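Local coordinates for bifunctional protein PutA (Bdellovibrio bacteriovorus, PDB 5UR2) that probably oxidises proline to glutamate in two steps, joining a flavin-dependent proline dehydrogenase to an NAD+-dependent L-glutamate gamma-semialdehyde dehydrogenase, at residues Q528-E533 with N692-Y697; C601-R606 with G956-L961; V753-D758 with S784-L789; F855-T860 with F877-A882. All coordinates share one frame; numbering follows the deposited sequence.

Contact 1 of 4, residues Q528-E533 with N692-Y697; sequences QMATTE and NFLPGY
Gln528 meets Pro695 through its backbone: its carbonyl O rests 3.3 Å from Pro695 CG, while its amide group turns away to Ser508. Met529 does most of the touching. Its CG stands anti to the carbonyl carbon (chi1 -56°), and bends at chi2 and chi3 carry CE over the middle of the Tyr697 ring, 3.5 Å from the centroid, in a CH-pi contact. The sulfur, more oblique to the ring, makes this a Met-aromatic pair; SD also lies 3.6 Å from Gly696 CA. A flexible, unbranched chain suits this fold-over, and the backbone angles of Gly696 would drive any CB into the carbonyl O of Pro695, so glycine belongs there. Ala530 N donates to Pro695 O (3.0 Å, 164° at the hydrogen), and its CB touches Leu694 CD1 at 3.6 Å. One water bridges the two segments, donating a hydrogen bond to Ala530 O and accepting one from Tyr697 N. Helix 532-549 follows, with Thr531 capping it by its side chain; Tyr697 occupies the N-cap position of helix 698-707. The contact joins the ends of strands 523-528 and 691-693, with Phe512 of strand 511-516 against Met529 and Tyr697, and Pro695 on Thr671 of helix 671-684.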
loop_
_atom_site.group_PDB
_atom_site.type_symbol
_atom_site.label_atom_id
_atom_site.label_comp_id
_atom_site.label_asym_id
_atom_site.label_seq_id
_atom_site.Cartn_x
_atom_site.Cartn_y
_atom_site.Cartn_z
ATOM N N GLN B 528 4.374 -17.816 38.341
ATOM C CA GLN B 528 3.376 -17.027 39.066
ATOM C C GLN B 528 2.194 -16.766 38.136
ATOM O O GLN B 528 2.348 -16.087 37.115
ATOM C CB GLN B 528 3.974 -15.688 39.525
ATOM C CG GLN B 528 5.145 -15.771 40.516
ATOM C CD GLN B 528 4.731 -16.291 41.898
ATOM O OE1 GLN B 528 3.656 -15.955 42.416
ATOM N NE2 GLN B 528 5.581 -17.122 42.491
ATOM N N MET B 529 1.012 -17.275 38.493
ATOM C CA MET B 529 -0.191 -17.152 37.673
ATOM C C MET B 529 -1.043 -16.016 38.223
ATOM O O MET B 529 -1.515 -16.083 39.362
ATOM C CB MET B 529 -0.977 -18.460 37.651
ATOM C CG MET B 529 -0.161 -19.661 37.170
ATOM S SD MET B 529 0.359 -19.504 35.445
ATOM C CE MET B 529 -0.956 -20.397 34.626
ATOM N N ALA B 530 -1.252 -14.989 37.407
ATOM C CA ALA B 530 -1.795 -13.737 37.901
ATOM C C ALA B 530 -3.264 -13.853 38.295
ATOM O O ALA B 530 -4.019 -14.659 37.751
ATOM C CB ALA B 530 -1.634 -12.657 36.835
ATOM N N THR B 531 -3.669 -13.003 39.241
ATOM C CA THR B 531 -5.061 -12.818 39.616
ATOM C C THR B 531 -5.742 -11.817 38.688
ATOM O O THR B 531 -5.097 -11.065 37.948
ATOM C CB THR B 531 -5.178 -12.307 41.050
ATOM O OG1 THR B 531 -4.657 -10.975 41.108
ATOM C CG2 THR B 531 -4.375 -13.190 42.004
ATOM N N THR B 532 -7.075 -11.770 38.780
ATOM C CA THR B 532 -7.807 -10.799 37.989
ATOM C C THR B 532 -7.520 -9.381 38.467
ATOM O O THR B 532 -7.509 -8.443 37.661
ATOM C CB THR B 532 -9.304 -11.085 38.068
ATOM O OG1 THR B 532 -9.713 -10.994 39.424
ATOM C CG2 THR B 532 -9.586 -12.492 37.604
ATOM N N GLU B 533 -7.259 -9.209 39.763
ATOM C CA GLU B 533 -6.838 -7.899 40.252
ATOM C C GLU B 533 -5.520 -7.485 39.611
ATOM O O GLU B 533 -5.309 -6.310 39.301
ATOM C CB GLU B 533 -6.717 -7.909 41.777
ATOM C CG GLU B 533 -8.034 -8.183 42.536
ATOM C CD GLU B 533 -8.367 -9.676 42.750
ATOM O OE1 GLU B 533 -7.518 -10.557 42.485
ATOM O OE2 GLU B 533 -9.499 -9.961 43.201
ATOM N N ASN B 692 3.315 -5.098 29.089
ATOM C CA ASN B 692 3.136 -5.731 30.387
ATOM C C ASN B 692 3.024 -7.241 30.229
ATOM O O ASN B 692 2.419 -7.735 29.275
ATOM C CB ASN B 692 1.910 -5.174 31.112
ATOM C CG ASN B 692 1.978 -3.666 31.270
ATOM O OD1 ASN B 692 2.528 -3.157 32.249
ATOM N ND2 ASN B 692 1.479 -2.941 30.267
ATOM N N PHE B 693 3.611 -7.960 31.182
ATOM C CA PHE B 693 3.788 -9.406 31.130
ATOM C C PHE B 693 2.853 -10.053 32.145
ATOM O O PHE B 693 3.077 -9.945 33.360
ATOM C CB PHE B 693 5.235 -9.760 31.428
ATOM C CG PHE B 693 5.533 -11.230 31.367
ATOM C CD1 PHE B 693 5.449 -11.922 30.169
ATOM C CD2 PHE B 693 5.969 -11.905 32.497
ATOM C CE1 PHE B 693 5.777 -13.271 30.105
ATOM C CE2 PHE B 693 6.295 -13.255 32.448
ATOM C CZ PHE B 693 6.198 -13.940 31.256
ATOM N N LEU B 694 1.822 -10.737 31.649
ATOM C CA LEU B 694 0.706 -11.214 32.467
ATOM C C LEU B 694 0.526 -12.718 32.292
ATOM O O LEU B 694 -0.446 -13.165 31.669
ATOM C CB LEU B 694 -0.584 -10.476 32.094
ATOM C CG LEU B 694 -1.789 -10.749 33.010
ATOM C CD1 LEU B 694 -1.610 -10.073 34.362
ATOM C CD2 LEU B 694 -3.081 -10.312 32.363
ATOM N N PRO B 695 1.421 -13.526 32.859
ATOM C CA PRO B 695 1.221 -14.981 32.813
ATOM C C PRO B 695 0.000 -15.406 33.627
ATOM O O PRO B 695 -0.417 -14.732 34.576
ATOM C CB PRO B 695 2.520 -15.533 33.415
ATOM C CG PRO B 695 3.020 -14.435 34.288
ATOM C CD PRO B 695 2.634 -13.158 33.615
ATOM N N GLY B 696 -0.598 -16.519 33.228
ATOM C CA GLY B 696 -1.764 -17.014 33.934
ATOM C C GLY B 696 -2.620 -17.895 33.047
ATOM O O GLY B 696 -2.219 -18.284 31.950
ATOM N N TYR B 697 -3.814 -18.207 33.559
ATOM C CA TYR B 697 -4.729 -19.108 32.875
ATOM C C TYR B 697 -5.554 -18.320 31.867
ATOM O O TYR B 697 -6.070 -17.244 32.185
ATOM C CB TYR B 697 -5.643 -19.829 33.872
ATOM C CG TYR B 697 -4.865 -20.704 34.818
ATOM C CD1 TYR B 697 -4.288 -21.901 34.376
ATOM C CD2 TYR B 697 -4.658 -20.317 36.134
ATOM C CE1 TYR B 697 -3.537 -22.708 35.248
ATOM C CE2 TYR B 697 -3.909 -21.107 37.010
ATOM C CZ TYR B 697 -3.353 -22.305 36.564
ATOM O OH TYR B 697 -2.612 -23.087 37.434
HETATM O O HOH W 1 -4.610 -16.780 36.083
#

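Contact 2 of 4, residues C601-R606 with G956-L961; sequences CRYYAR and GGPDYL
Tyr603 and Tyr604 reach from helix 587-611 to an irregular loop whose backbone stays well off, the nearest CA pair, Tyr604 and Leu961, being 6.8 Å apart, so long side chains bridge the gap. Tyr604 leaves with CG anti to the carbonyl carbon (chi1 -64°), and its phenol oxygen accepts the amide proton of Gly956: N to OH is 2.9 Å, with 160° at the hydrogen. The same oxygen sits 3.0 Å from Tyr960 CD2, and Tyr604 CZ lies 3.3 Å from that carbon. The ring planes are nearly parallel (27°) but offset, with centroids 5.3 Å apart, so little of one ring lies over the other. The loop is the one that runs from strand 950-951 to strand 965-973 in the aldehyde dehydrogenase fold. Tyr960 lies with its side chain about 7 Å from that of Glu746, a predicted active-site residue, and its own hydroxyl bonds to Tyr964. Tyr603 takes the other course, CG anti to the backbone N, which sends its ring out toward the 956-958 backbone: Gly956 O lies over one face, 3.7 Å from CZ, and the hydroxyl O ends 3.0 Å from Gly957 C without a hydrogen bond to that peptide. Two glycines suit this place, since Gly956 has a positive phi and a CB on Gly957 would clash with Pro958 CD. Leu961 sets CD2 against Tyr604 O and packs on His607, Met608 and Leu611 of the helix. Asp959, beside Pro958, turns to the second subunit, where it forms a salt bridge with Lys962 and hydrogen bonds with Tyr627 and Tyr629.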
loop_
_atom_site.group_PDB
_atom_site.type_symbol
_atom_site.label_atom_id
_atom_site.label_comp_id
_atom_site.label_asym_id
_atom_site.label_seq_id
_atom_site.Cartn_x
_atom_site.Cartn_y
_atom_site.Cartn_z
ATOM N N CYS B 601 10.463 -8.350 14.218
ATOM C CA CYS B 601 11.001 -7.095 14.725
ATOM C C CYS B 601 11.450 -6.188 13.592
ATOM O O CYS B 601 11.015 -5.033 13.478
ATOM C CB CYS B 601 12.185 -7.376 15.650
ATOM S SG CYS B 601 11.761 -8.091 17.231
ATOM N N ARG B 602 12.348 -6.695 12.749
ATOM C CA ARG B 602 12.922 -5.834 11.722
ATOM C C ARG B 602 11.887 -5.461 10.669
ATOM O O ARG B 602 11.862 -4.319 10.204
ATOM C CB ARG B 602 14.132 -6.520 11.079
ATOM C CG ARG B 602 15.182 -6.889 12.099
ATOM C CD ARG B 602 16.548 -6.651 11.519
ATOM N NE ARG B 602 17.603 -7.177 12.374
ATOM C CZ ARG B 602 18.139 -6.530 13.403
ATOM N NH1 ARG B 602 17.706 -5.321 13.752
ATOM N NH2 ARG B 602 19.119 -7.101 14.093
ATOM N N TYR B 603 11.014 -6.403 10.297
ATOM C CA TYR B 603 10.026 -6.123 9.257
ATOM C C TYR B 603 8.996 -5.102 9.728
ATOM O O TYR B 603 8.676 -4.150 9.006
ATOM C CB TYR B 603 9.348 -7.414 8.828
ATOM C CG TYR B 603 8.362 -7.280 7.684
ATOM C CD1 TYR B 603 8.772 -7.453 6.361
ATOM C CD2 TYR B 603 7.012 -7.013 7.925
ATOM C CE1 TYR B 603 7.852 -7.359 5.288
ATOM C CE2 TYR B 603 6.097 -6.909 6.878
ATOM C CZ TYR B 603 6.519 -7.086 5.561
ATOM O OH TYR B 603 5.610 -6.988 4.535
ATOM N N TYR B 604 8.456 -5.271 10.935
ATOM C CA TYR B 604 7.456 -4.301 11.365
ATOM C C TYR B 604 8.114 -2.961 11.656
ATOM O O TYR B 604 7.501 -1.917 11.419
ATOM C CB TYR B 604 6.666 -4.826 12.575
ATOM C CG TYR B 604 5.864 -6.074 12.232
ATOM C CD1 TYR B 604 5.227 -6.194 10.996
ATOM C CD2 TYR B 604 5.793 -7.150 13.118
ATOM C CE1 TYR B 604 4.504 -7.330 10.658
ATOM C CE2 TYR B 604 5.087 -8.308 12.791
ATOM C CZ TYR B 604 4.447 -8.392 11.552
ATOM O OH TYR B 604 3.747 -9.525 11.214
ATOM N N ALA B 605 9.365 -2.965 12.131
ATOM C CA ALA B 605 10.054 -1.689 12.310
ATOM C C ALA B 605 10.285 -1.016 10.966
ATOM O O ALA B 605 10.039 0.191 10.814
ATOM C CB ALA B 605 11.374 -1.874 13.069
ATOM N N ARG B 606 10.710 -1.790 9.965
ATOM C CA ARG B 606 10.864 -1.237 8.623
ATOM C C ARG B 606 9.534 -0.700 8.096
ATOM O O ARG B 606 9.483 0.388 7.519
ATOM C CB ARG B 606 11.436 -2.298 7.682
ATOM C CG ARG B 606 11.574 -1.866 6.226
ATOM C CD ARG B 606 12.124 -3.046 5.393
ATOM N NE ARG B 606 12.396 -2.678 4.010
ATOM C CZ ARG B 606 11.449 -2.530 3.087
ATOM N NH1 ARG B 606 10.169 -2.711 3.400
ATOM N NH2 ARG B 606 11.779 -2.186 1.856
ATOM N N GLY B 956 3.631 -10.852 8.625
ATOM C CA GLY B 956 4.816 -10.738 7.805
ATOM C C GLY B 956 4.567 -10.278 6.377
ATOM O O GLY B 956 5.378 -10.566 5.488
ATOM N N GLY B 957 3.461 -9.583 6.126
ATOM C CA GLY B 957 3.168 -9.043 4.816
ATOM C C GLY B 957 2.720 -7.601 4.908
ATOM O O GLY B 957 2.524 -7.053 5.997
ATOM N N PRO B 958 2.495 -6.968 3.757
ATOM C CA PRO B 958 2.324 -5.510 3.725
ATOM C C PRO B 958 0.965 -4.994 4.204
ATOM O O PRO B 958 0.766 -3.775 4.204
ATOM C CB PRO B 958 2.537 -5.186 2.234
ATOM C CG PRO B 958 2.040 -6.430 1.523
ATOM C CD PRO B 958 2.400 -7.582 2.424
ATOM N N ASP B 959 0.023 -5.851 4.621
ATOM C CA ASP B 959 -1.232 -5.371 5.204
ATOM C C ASP B 959 -1.271 -5.523 6.716
ATOM O O ASP B 959 -2.187 -4.990 7.350
ATOM C CB ASP B 959 -2.454 -6.105 4.595
ATOM C CG ASP B 959 -2.617 -5.844 3.092
ATOM O OD1 ASP B 959 -2.291 -4.722 2.630
ATOM O OD2 ASP B 959 -3.020 -6.781 2.363
ATOM N N TYR B 960 -0.306 -6.229 7.313
ATOM C CA TYR B 960 -0.491 -6.702 8.685
ATOM C C TYR B 960 -0.446 -5.565 9.707
ATOM O O TYR B 960 -1.317 -5.471 10.581
ATOM C CB TYR B 960 0.551 -7.751 9.030
ATOM C CG TYR B 960 0.316 -8.352 10.387
ATOM C CD1 TYR B 960 -0.745 -9.230 10.597
ATOM C CD2 TYR B 960 1.131 -8.042 11.451
ATOM C CE1 TYR B 960 -0.983 -9.796 11.836
ATOM C CE2 TYR B 960 0.910 -8.609 12.709
ATOM C CZ TYR B 960 -0.154 -9.482 12.890
ATOM O OH TYR B 960 -0.396 -10.037 14.119
ATOM N N LEU B 961 0.574 -4.708 9.625
ATOM C CA LEU B 961 0.760 -3.656 10.621
ATOM C C LEU B 961 -0.440 -2.707 10.698
ATOM O O LEU B 961 -0.763 -2.205 11.787
ATOM C CB LEU B 961 2.035 -2.873 10.306
ATOM C CG LEU B 961 2.515 -1.900 11.375
ATOM C CD1 LEU B 961 2.691 -2.661 12.699
ATOM C CD2 LEU B 961 3.814 -1.223 10.920
#

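Contact 3 of 4, residues V753-D758 with S784-L789; sequences VIIDND and SRVIVL
Ile755 fills the apolar centre, its CG1 lying 4.0 Å from both Val786 CG1 and Val788 CG2, two residues apart on the one neighbouring strand. With CG1 anti to the carbonyl carbon (chi1 -51°), this branch reaches between the two valines. Beta-branched residues suit such a place because they fill the sheet face close to the backbone. Val753 shares this face, which helices 761-773 and 790-806 cover through Ala764, Val768 and Phe796. Ile754 and Ile787 point to the opposite face, against helix 889-896, and Ile754 CG2 approaches Leu789 CD1 at 4.2 Å. Between the faces run the parallel-sheet bonds. Val753 and Ile755 each give their N-H and take with their C=O, while Ile754 points its own the other way, to strand 901-908: Val753 N to Arg785 O, Ile787 N to Val753 O at 2.8 Å, Ile755 N to Ile787 O at 2.7 Å, and a longer Leu789 N to Ile755 O at 3.2 Å. The last two donors come nearly along the C=O axis. Past Ile755 the first chain leaves the sheet, and polar groups close over Leu789. Asn757 OD1 lies 3.2 Å from Leu789 CB and Asp756 OD1 3.4 Å from Leu789 CD2. Asp756 OD1 also accepts a hydrogen bond from Asn757 N, which comes from above the carboxylate plane, while OD2 is held by Ser909 and Asn914, so both oxygens have donors. Strand 751-755, helix 761-773 and strand 783-789 make a beta-alpha-beta crossover, the repeating element of the alpha/beta sheet in the catalytic domain of aldehyde dehydrogenases.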
loop_
_atom_site.group_PDB
_atom_site.type_symbol
_atom_site.label_atom_id
_atom_site.label_comp_id
_atom_site.label_asym_id
_atom_site.label_seq_id
_atom_site.Cartn_x
_atom_site.Cartn_y
_atom_site.Cartn_z
ATOM N N VAL B 753 -1.606 -31.842 1.004
ATOM C CA VAL B 753 -0.669 -31.813 -0.112
ATOM C C VAL B 753 -1.197 -32.772 -1.176
ATOM O O VAL B 753 -1.515 -33.931 -0.876
ATOM C CB VAL B 753 0.753 -32.199 0.336
ATOM C CG1 VAL B 753 1.711 -32.174 -0.863
ATOM C CG2 VAL B 753 1.239 -31.247 1.420
ATOM N N ILE B 754 -1.320 -32.289 -2.409
ATOM C CA ILE B 754 -1.793 -33.113 -3.516
ATOM C C ILE B 754 -0.584 -33.653 -4.265
ATOM O O ILE B 754 0.343 -32.898 -4.584
ATOM C CB ILE B 754 -2.704 -32.320 -4.466
ATOM C CG1 ILE B 754 -3.913 -31.766 -3.720
ATOM C CG2 ILE B 754 -3.173 -33.232 -5.618
ATOM C CD1 ILE B 754 -4.739 -30.817 -4.557
ATOM N N ILE B 755 -0.588 -34.950 -4.543
ATOM C CA ILE B 755 0.480 -35.604 -5.288
ATOM C C ILE B 755 -0.057 -35.970 -6.664
ATOM O O ILE B 755 -0.857 -36.903 -6.798
ATOM C CB ILE B 755 1.003 -36.851 -4.570
ATOM C CG1 ILE B 755 1.362 -36.532 -3.120
ATOM C CG2 ILE B 755 2.166 -37.430 -5.348
ATOM C CD1 ILE B 755 2.413 -35.469 -2.968
ATOM N N ASP B 756 0.375 -35.238 -7.688
ATOM C CA ASP B 756 -0.000 -35.555 -9.057
ATOM C C ASP B 756 0.717 -36.823 -9.522
ATOM O O ASP B 756 1.712 -37.254 -8.940
ATOM C CB ASP B 756 0.353 -34.400 -9.993
ATOM C CG ASP B 756 -0.471 -34.404 -11.266
ATOM O OD1 ASP B 756 -1.251 -35.367 -11.476
ATOM O OD2 ASP B 756 -0.311 -33.454 -12.066
ATOM N N ASN B 757 0.194 -37.418 -10.594
ATOM C CA ASN B 757 0.753 -38.670 -11.097
ATOM C C ASN B 757 2.197 -38.518 -11.573
ATOM O O ASN B 757 2.964 -39.488 -11.538
ATOM C CB ASN B 757 -0.114 -39.198 -12.228
ATOM C CG ASN B 757 -1.394 -39.802 -11.719
ATOM O OD1 ASN B 757 -1.411 -40.474 -10.680
ATOM N ND2 ASN B 757 -2.485 -39.546 -12.426
ATOM N N ASP B 758 2.578 -37.333 -12.048
ATOM C CA ASP B 758 3.922 -37.096 -12.567
ATOM C C ASP B 758 4.847 -36.443 -11.540
ATOM O O ASP B 758 5.896 -35.907 -11.915
ATOM C CB ASP B 758 3.839 -36.231 -13.828
ATOM C CG ASP B 758 3.306 -34.808 -13.551
ATOM O OD1 ASP B 758 3.027 -34.445 -12.376
ATOM O OD2 ASP B 758 3.135 -34.054 -14.532
ATOM N N SER B 784 -1.602 -32.543 7.338
ATOM C CA SER B 784 -2.252 -33.695 7.947
ATOM C C SER B 784 -3.004 -34.542 6.937
ATOM O O SER B 784 -3.466 -35.641 7.282
ATOM C CB SER B 784 -3.216 -33.235 9.057
ATOM O OG SER B 784 -4.143 -32.272 8.558
ATOM N N ARG B 785 -3.125 -34.069 5.699
ATOM C CA ARG B 785 -3.809 -34.784 4.632
ATOM C C ARG B 785 -2.875 -34.845 3.438
ATOM O O ARG B 785 -2.288 -33.830 3.051
ATOM C CB ARG B 785 -5.120 -34.087 4.252
ATOM C CG ARG B 785 -6.177 -34.075 5.359
ATOM C CD ARG B 785 -7.442 -33.410 4.866
ATOM N NE ARG B 785 -7.198 -32.043 4.417
ATOM C CZ ARG B 785 -7.860 -31.448 3.432
ATOM N NH1 ARG B 785 -8.810 -32.103 2.767
ATOM N NH2 ARG B 785 -7.555 -30.201 3.096
ATOM N N VAL B 786 -2.705 -36.037 2.875
ATOM C CA VAL B 786 -1.929 -36.209 1.656
ATOM C C VAL B 786 -2.849 -36.871 0.647
ATOM O O VAL B 786 -3.274 -38.013 0.844
ATOM C CB VAL B 786 -0.649 -37.019 1.891
ATOM C CG1 VAL B 786 0.220 -37.031 0.639
ATOM C CG2 VAL B 786 0.136 -36.409 3.060
ATOM N N ILE B 787 -3.167 -36.146 -0.420
ATOM C CA ILE B 787 -4.150 -36.561 -1.414
ATOM C C ILE B 787 -3.377 -36.995 -2.651
ATOM O O ILE B 787 -2.703 -36.176 -3.288
ATOM C CB ILE B 787 -5.146 -35.434 -1.726
ATOM C CG1 ILE B 787 -5.827 -34.954 -0.435
ATOM C CG2 ILE B 787 -6.187 -35.892 -2.711
ATOM C CD1 ILE B 787 -6.667 -33.684 -0.603
ATOM N N VAL B 788 -3.444 -38.290 -2.965
ATOM C CA VAL B 788 -2.549 -38.937 -3.924
ATOM C C VAL B 788 -3.375 -39.518 -5.064
ATOM O O VAL B 788 -4.288 -40.322 -4.831
ATOM C CB VAL B 788 -1.705 -40.048 -3.265
ATOM C CG1 VAL B 788 -0.708 -40.601 -4.263
ATOM C CG2 VAL B 788 -1.000 -39.557 -2.004
ATOM N N LEU B 789 -3.026 -39.150 -6.291
ATOM C CA LEU B 789 -3.748 -39.675 -7.440
ATOM C C LEU B 789 -3.434 -41.157 -7.633
ATOM O O LEU B 789 -2.366 -41.649 -7.247
ATOM C CB LEU B 789 -3.407 -38.880 -8.702
ATOM C CG LEU B 789 -4.308 -37.699 -9.062
ATOM C CD1 LEU B 789 -4.234 -36.582 -8.005
ATOM C CD2 LEU B 789 -3.936 -37.173 -10.434
#

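Contact 4 of 4, residues F855-T860 with F877-A882; sequences FFAPPT and FGPVVA
Pro879 lays its ring against the strand-like run from Ala857 to Thr860. From the backbone outward, its CB stands 3.9 Å from Pro859 CA, and CG, at the tip of the pucker, lies 3.5 Å from Pro858 O and 3.8 Å from Ala857 O, with the methyl of Ala857 a little farther off. A compact, rigid ring suits this shallow seat, where Ala857 offers only a small methyl group. Pro879 is also the centre of an inverse gamma turn, closed by a weak bond from Val880 N to Gly878 O, after which strand 880-886 begins. Its own carbonyl serves the other chain: Thr860 N donates to Pro879 O at 2.9 Å, and Pro859 CA leans on the same oxygen at 3.4 Å as a CA-H donor. Val881 N returns a bond to Thr860 O at 2.9 Å, the two bonds framing the parallel pairing of Thr860 with Val880. Thr860 OG1, anti to the carbonyl carbon (chi1 -52°), swings back beside its own N and donates to Pro858 O from above that carbonyl plane, at 3.0 Å. Phe773 of helix 761-773 covers Pro859, Pro879 and Val881, whereas Thr860 and Val880 face Ile835 of helix 825-841. Prolines have no N-H to give, so toward Pro879 O Pro859 can offer just a CA-H, and the backbone pairing starts where Thr860 supplies the first amide N-H.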
loop_
_atom_site.group_PDB
_atom_site.type_symbol
_atom_site.label_atom_id
_atom_site.label_comp_id
_atom_site.label_asym_id
_atom_site.label_seq_id
_atom_site.Cartn_x
_atom_site.Cartn_y
_atom_site.Cartn_z
ATOM N N PHE B 855 6.402 -36.979 26.497
ATOM C CA PHE B 855 5.145 -37.007 25.738
ATOM C C PHE B 855 5.396 -37.343 24.266
ATOM O O PHE B 855 5.036 -36.609 23.340
ATOM C CB PHE B 855 4.407 -35.677 25.898
ATOM C CG PHE B 855 4.197 -35.273 27.338
ATOM C CD1 PHE B 855 3.685 -36.177 28.247
ATOM C CD2 PHE B 855 4.532 -34.006 27.781
ATOM C CE1 PHE B 855 3.494 -35.829 29.591
ATOM C CE2 PHE B 855 4.344 -33.645 29.112
ATOM C CZ PHE B 855 3.824 -34.560 30.018
ATOM N N PHE B 856 6.002 -38.504 24.057
ATOM C CA PHE B 856 6.422 -38.911 22.720
ATOM C C PHE B 856 5.251 -39.611 22.050
ATOM O O PHE B 856 5.008 -40.797 22.279
ATOM C CB PHE B 856 7.668 -39.793 22.796
ATOM C CG PHE B 856 8.860 -39.080 23.376
ATOM C CD1 PHE B 856 9.617 -38.212 22.598
ATOM C CD2 PHE B 856 9.184 -39.228 24.720
ATOM C CE1 PHE B 856 10.689 -37.534 23.135
ATOM C CE2 PHE B 856 10.261 -38.551 25.266
ATOM C CZ PHE B 856 11.019 -37.699 24.465
ATOM N N ALA B 857 4.494 -38.865 21.265
ATOM C CA ALA B 857 3.459 -39.482 20.439
ATOM C C ALA B 857 4.083 -40.000 19.136
ATOM O O ALA B 857 4.986 -39.365 18.590
ATOM C CB ALA B 857 2.325 -38.486 20.140
ATOM N N PRO B 858 3.649 -41.154 18.634
ATOM C CA PRO B 858 4.319 -41.765 17.481
ATOM C C PRO B 858 3.873 -41.141 16.173
ATOM O O PRO B 858 2.694 -40.803 16.003
ATOM C CB PRO B 858 3.875 -43.230 17.558
ATOM C CG PRO B 858 2.495 -43.146 18.166
ATOM C CD PRO B 858 2.549 -41.991 19.147
ATOM N N PRO B 859 4.774 -41.009 15.202
ATOM C CA PRO B 859 4.337 -40.620 13.858
ATOM C C PRO B 859 3.516 -41.755 13.259
ATOM O O PRO B 859 3.955 -42.909 13.242
ATOM C CB PRO B 859 5.652 -40.407 13.102
ATOM C CG PRO B 859 6.612 -41.356 13.787
ATOM C CD PRO B 859 6.203 -41.367 15.246
ATOM N N THR B 860 2.317 -41.420 12.777
ATOM C CA THR B 860 1.312 -42.404 12.388
ATOM C C THR B 860 0.699 -42.021 11.049
ATOM O O THR B 860 0.294 -40.869 10.865
ATOM C CB THR B 860 0.217 -42.496 13.460
ATOM O OG1 THR B 860 0.821 -42.705 14.743
ATOM C CG2 THR B 860 -0.753 -43.631 13.157
ATOM N N PHE B 877 -3.318 -31.532 15.359
ATOM C CA PHE B 877 -2.147 -30.875 15.941
ATOM C C PHE B 877 -1.190 -31.904 16.534
ATOM O O PHE B 877 -0.656 -31.726 17.630
ATOM C CB PHE B 877 -2.550 -29.832 16.987
ATOM C CG PHE B 877 -1.895 -28.500 16.782
ATOM C CD1 PHE B 877 -2.297 -27.672 15.732
ATOM C CD2 PHE B 877 -0.880 -28.074 17.626
ATOM C CE1 PHE B 877 -1.695 -26.444 15.522
ATOM C CE2 PHE B 877 -0.267 -26.852 17.427
ATOM C CZ PHE B 877 -0.679 -26.027 16.371
ATOM N N GLY B 878 -0.992 -32.997 15.799
ATOM C CA GLY B 878 -0.117 -34.068 16.201
ATOM C C GLY B 878 0.468 -34.764 14.988
ATOM O O GLY B 878 0.163 -34.424 13.835
ATOM N N PRO B 879 1.386 -35.795 15.232
ATOM C CA PRO B 879 2.078 -36.463 14.113
ATOM C C PRO B 879 1.221 -37.557 13.480
ATOM O O PRO B 879 1.551 -38.745 13.514
ATOM C CB PRO B 879 3.340 -37.009 14.796
ATOM C CG PRO B 879 2.889 -37.329 16.186
ATOM C CD PRO B 879 1.856 -36.276 16.546
ATOM N N VAL B 880 0.096 -37.150 12.896
ATOM C CA VAL B 880 -0.942 -38.063 12.417
ATOM C C VAL B 880 -1.360 -37.621 11.021
ATOM O O VAL B 880 -1.826 -36.490 10.839
ATOM C CB VAL B 880 -2.151 -38.091 13.375
ATOM C CG1 VAL B 880 -3.262 -39.046 12.883
ATOM C CG2 VAL B 880 -1.701 -38.495 14.778
ATOM N N VAL B 881 -1.173 -38.494 10.036
ATOM C CA VAL B 881 -1.418 -38.180 8.634
ATOM C C VAL B 881 -2.501 -39.100 8.085
ATOM O O VAL B 881 -2.461 -40.320 8.300
ATOM C CB VAL B 881 -0.141 -38.326 7.786
ATOM C CG1 VAL B 881 -0.454 -38.097 6.300
ATOM C CG2 VAL B 881 0.934 -37.379 8.296
ATOM N N ALA B 882 -3.431 -38.522 7.322
ATOM C CA ALA B 882 -4.426 -39.287 6.577
ATOM C C ALA B 882 -4.067 -39.236 5.096
ATOM O O ALA B 882 -4.086 -38.156 4.490
ATOM C CB ALA B 882 -5.835 -38.728 6.812
#

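Read from the N terminus, contact 1 opens at 528-533 and contact 2 opens at 601-606, before contact 1 closes at 692-697, so these two loops cross. Contact 3 then closes the short loop from 753-758 to 784-789, and contact 4 an even shorter one from 855-860 to 877-882. Both lie in series inside the long loop that contact 2 closes at 956-961. Contacts 3 and 4 meet in one sheet, where strands 783-789 and 880-886 are neighbours and Ser784 O and Ala882 N probably share a hydrogen bond. Contact 1 joins a four-stranded sheet to strand 691-693, and contact 2 ties helix 587-611 to the loop before strand 965-973, all within the aldehyde dehydrogenase part.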